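PDB 5IKJ: cryptic loci regulator 2 from Schizosaccharomyces pombe 972h-, which acts upstream of histone deacetylases to promote transcriptional silencing of heterochromatin and is required for gene silencing by the SHREC repressor complex. Local coordinates for residues 293-298 with 324-329. Sequence-based numbering, arbitrary orientation.
Sequences KQLGNS and HLVAHS
Leu295 and Gly296 meet Val326 and Ala327 through apolar packing, with no hydrogen bond across the contact. One methyl of Leu295, CD1, lies 3.9 Å from CB of Ala327. Leu295 CD2 lies more loosely beside Val326 CG1, at 4.3 Å. The two methyls thus meet successive residues of the helix. Val326 splits its own branches in a similar way. With CG1 anti to the backbone N (chi1 -176°), CG1 faces the leucine and CG2 lies against the loop backbone. Val326 CG2 sits 3.8 Å from Gly296 N and also touches the CA of that residue.

The contact joins a beta hairpin to a short helix. Strands 288-294 and 300-304 are antiparallel neighbours in a five-stranded sheet, and residues 295-299 connect them. The first turn of helix 325-330 packs against the start of this connection, at Leu295 and Gly296. Trp312 touches Ala327, and Asn526 touches Val326.

Polar bonds hold the loop from within. Lys293 NZ bonds to Gln294 O at 2.8 Å, almost in line with the carbonyl; a second approach, to Asn297 O, is too short to be relied on. The same nitrogen bonds to the O of Asn526, which links the hairpin to a loop far along the sequence. Asn297 ND2 bonds to Gly296 O at 2.8 Å, approaching from above the carbonyl plane. On the helix side, His328 N bonds to His324 O, while the His324 ring meets Trp249 edge-to-face.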
loop_
_atom_site.group_PDB
_atom_site.type_symbol
_atom_site.label_atom_id
_atom_site.label_comp_id
_atom_site.label_asym_id
_atom_site.label_seq_id
_atom_site.Cartn_x
_atom_site.Cartn_y
_atom_site.Cartn_z
ATOM N N LYS A 293 -20.791 -3.956 4.633
ATOM C CA LYS A 293 -21.458 -4.356 5.865
ATOM C C LYS A 293 -22.354 -3.205 6.288
ATOM O O LYS A 293 -21.861 -2.108 6.568
ATOM C CB LYS A 293 -20.435 -4.681 6.962
ATOM C CG LYS A 293 -20.990 -4.738 8.387
ATOM C CD LYS A 293 -21.962 -5.890 8.579
ATOM C CE LYS A 293 -22.316 -6.071 10.049
ATOM N NZ LYS A 293 -22.831 -4.818 10.667
ATOM N N GLN A 294 -23.662 -3.443 6.320
ATOM C CA GLN A 294 -24.577 -2.398 6.754
ATOM C C GLN A 294 -24.271 -2.008 8.194
ATOM O O GLN A 294 -23.905 -2.845 9.024
ATOM C CB GLN A 294 -26.030 -2.859 6.628
ATOM C CG GLN A 294 -27.040 -1.761 6.928
ATOM C CD GLN A 294 -28.463 -2.158 6.583
ATOM O OE1 GLN A 294 -28.694 -3.147 5.887
ATOM N NE2 GLN A 294 -29.427 -1.384 7.069
ATOM N N LEU A 295 -24.415 -0.719 8.485
ATOM C CA LEU A 295 -24.131 -0.178 9.808
ATOM C C LEU A 295 -25.440 0.017 10.561
ATOM O O LEU A 295 -26.349 0.696 10.073
ATOM C CB LEU A 295 -23.362 1.139 9.698
ATOM C CG LEU A 295 -21.970 1.001 9.073
ATOM C CD1 LEU A 295 -21.383 2.360 8.730
ATOM C CD2 LEU A 295 -21.030 0.234 9.999
ATOM N N GLY A 296 -25.525 -0.575 11.751
ATOM C CA GLY A 296 -26.780 -0.702 12.457
ATOM C C GLY A 296 -27.530 -1.978 12.147
ATOM O O GLY A 296 -28.644 -2.163 12.653
ATOM N N ASN A 297 -26.954 -2.858 11.332
ATOM C CA ASN A 297 -27.579 -4.110 10.937
ATOM C C ASN A 297 -26.509 -5.190 10.888
ATOM O O ASN A 297 -25.309 -4.911 10.960
ATOM C CB ASN A 297 -28.276 -3.985 9.574
ATOM C CG ASN A 297 -29.786 -3.929 9.689
ATOM O OD1 ASN A 297 -30.500 -4.581 8.925
ATOM N ND2 ASN A 297 -30.282 -3.155 10.647
ATOM N N SER A 298 -26.957 -6.437 10.773
ATOM C CA SER A 298 -26.069 -7.569 10.555
ATOM C C SER A 298 -26.000 -7.972 9.088
ATOM O O SER A 298 -25.425 -9.017 8.768
ATOM C CB SER A 298 -26.521 -8.764 11.399
ATOM O OG SER A 298 -27.773 -9.259 10.958
ATOM N N HIS A 324 -29.204 4.644 12.215
ATOM C CA HIS A 324 -28.216 5.524 11.600
ATOM C C HIS A 324 -27.128 5.961 12.572
ATOM O O HIS A 324 -26.154 6.585 12.141
ATOM C CB HIS A 324 -28.893 6.775 11.032
ATOM C CG HIS A 324 -29.404 6.616 9.633
ATOM N ND1 HIS A 324 -29.876 7.680 8.896
ATOM C CD2 HIS A 324 -29.517 5.527 8.834
ATOM C CE1 HIS A 324 -30.256 7.256 7.705
ATOM N NE2 HIS A 324 -30.049 5.954 7.642
ATOM N N LEU A 325 -27.264 5.652 13.863
ATOM C CA LEU A 325 -26.366 6.206 14.867
ATOM C C LEU A 325 -25.018 5.498 14.916
ATOM O O LEU A 325 -24.070 6.047 15.488
ATOM C CB LEU A 325 -27.032 6.154 16.244
ATOM C CG LEU A 325 -28.357 6.916 16.356
ATOM C CD1 LEU A 325 -28.946 6.744 17.745
ATOM C CD2 LEU A 325 -28.183 8.393 16.025
ATOM N N VAL A 326 -24.907 4.300 14.341
ATOM C CA VAL A 326 -23.596 3.672 14.215
ATOM C C VAL A 326 -22.766 4.405 13.169
ATOM O O VAL A 326 -21.577 4.673 13.376
ATOM C CB VAL A 326 -23.741 2.178 13.873
ATOM C CG1 VAL A 326 -22.373 1.506 13.829
ATOM C CG2 VAL A 326 -24.643 1.480 14.882
ATOM N N ALA A 327 -23.380 4.746 12.035
ATOM C CA ALA A 327 -22.671 5.490 11.001
ATOM C C ALA A 327 -22.349 6.906 11.465
ATOM O O ALA A 327 -21.294 7.452 11.123
ATOM C CB ALA A 327 -23.499 5.520 9.717
ATOM N N HIS A 328 -23.247 7.515 12.243
ATOM C CA HIS A 328 -22.977 8.842 12.786
ATOM C C HIS A 328 -21.788 8.813 13.738
ATOM O O HIS A 328 -20.966 9.736 13.749
ATOM C CB HIS A 328 -24.219 9.378 13.499
ATOM C CG HIS A 328 -23.996 10.679 14.208
ATOM N ND1 HIS A 328 -24.025 11.895 13.561
ATOM C CD2 HIS A 328 -23.741 10.952 15.510
ATOM C CE1 HIS A 328 -23.799 12.862 14.433
ATOM N NE2 HIS A 328 -23.624 12.317 15.622
ATOM N N SER A 329 -21.679 7.755 14.545
ATOM C CA SER A 329 -20.604 7.677 15.528
ATOM C C SER A 329 -19.250 7.471 14.858
ATOM O O SER A 329 -18.248 8.060 15.278
ATOM C CB SER A 329 -20.888 6.548 16.519
ATOM O OG SER A 329 -19.948 6.547 17.578
#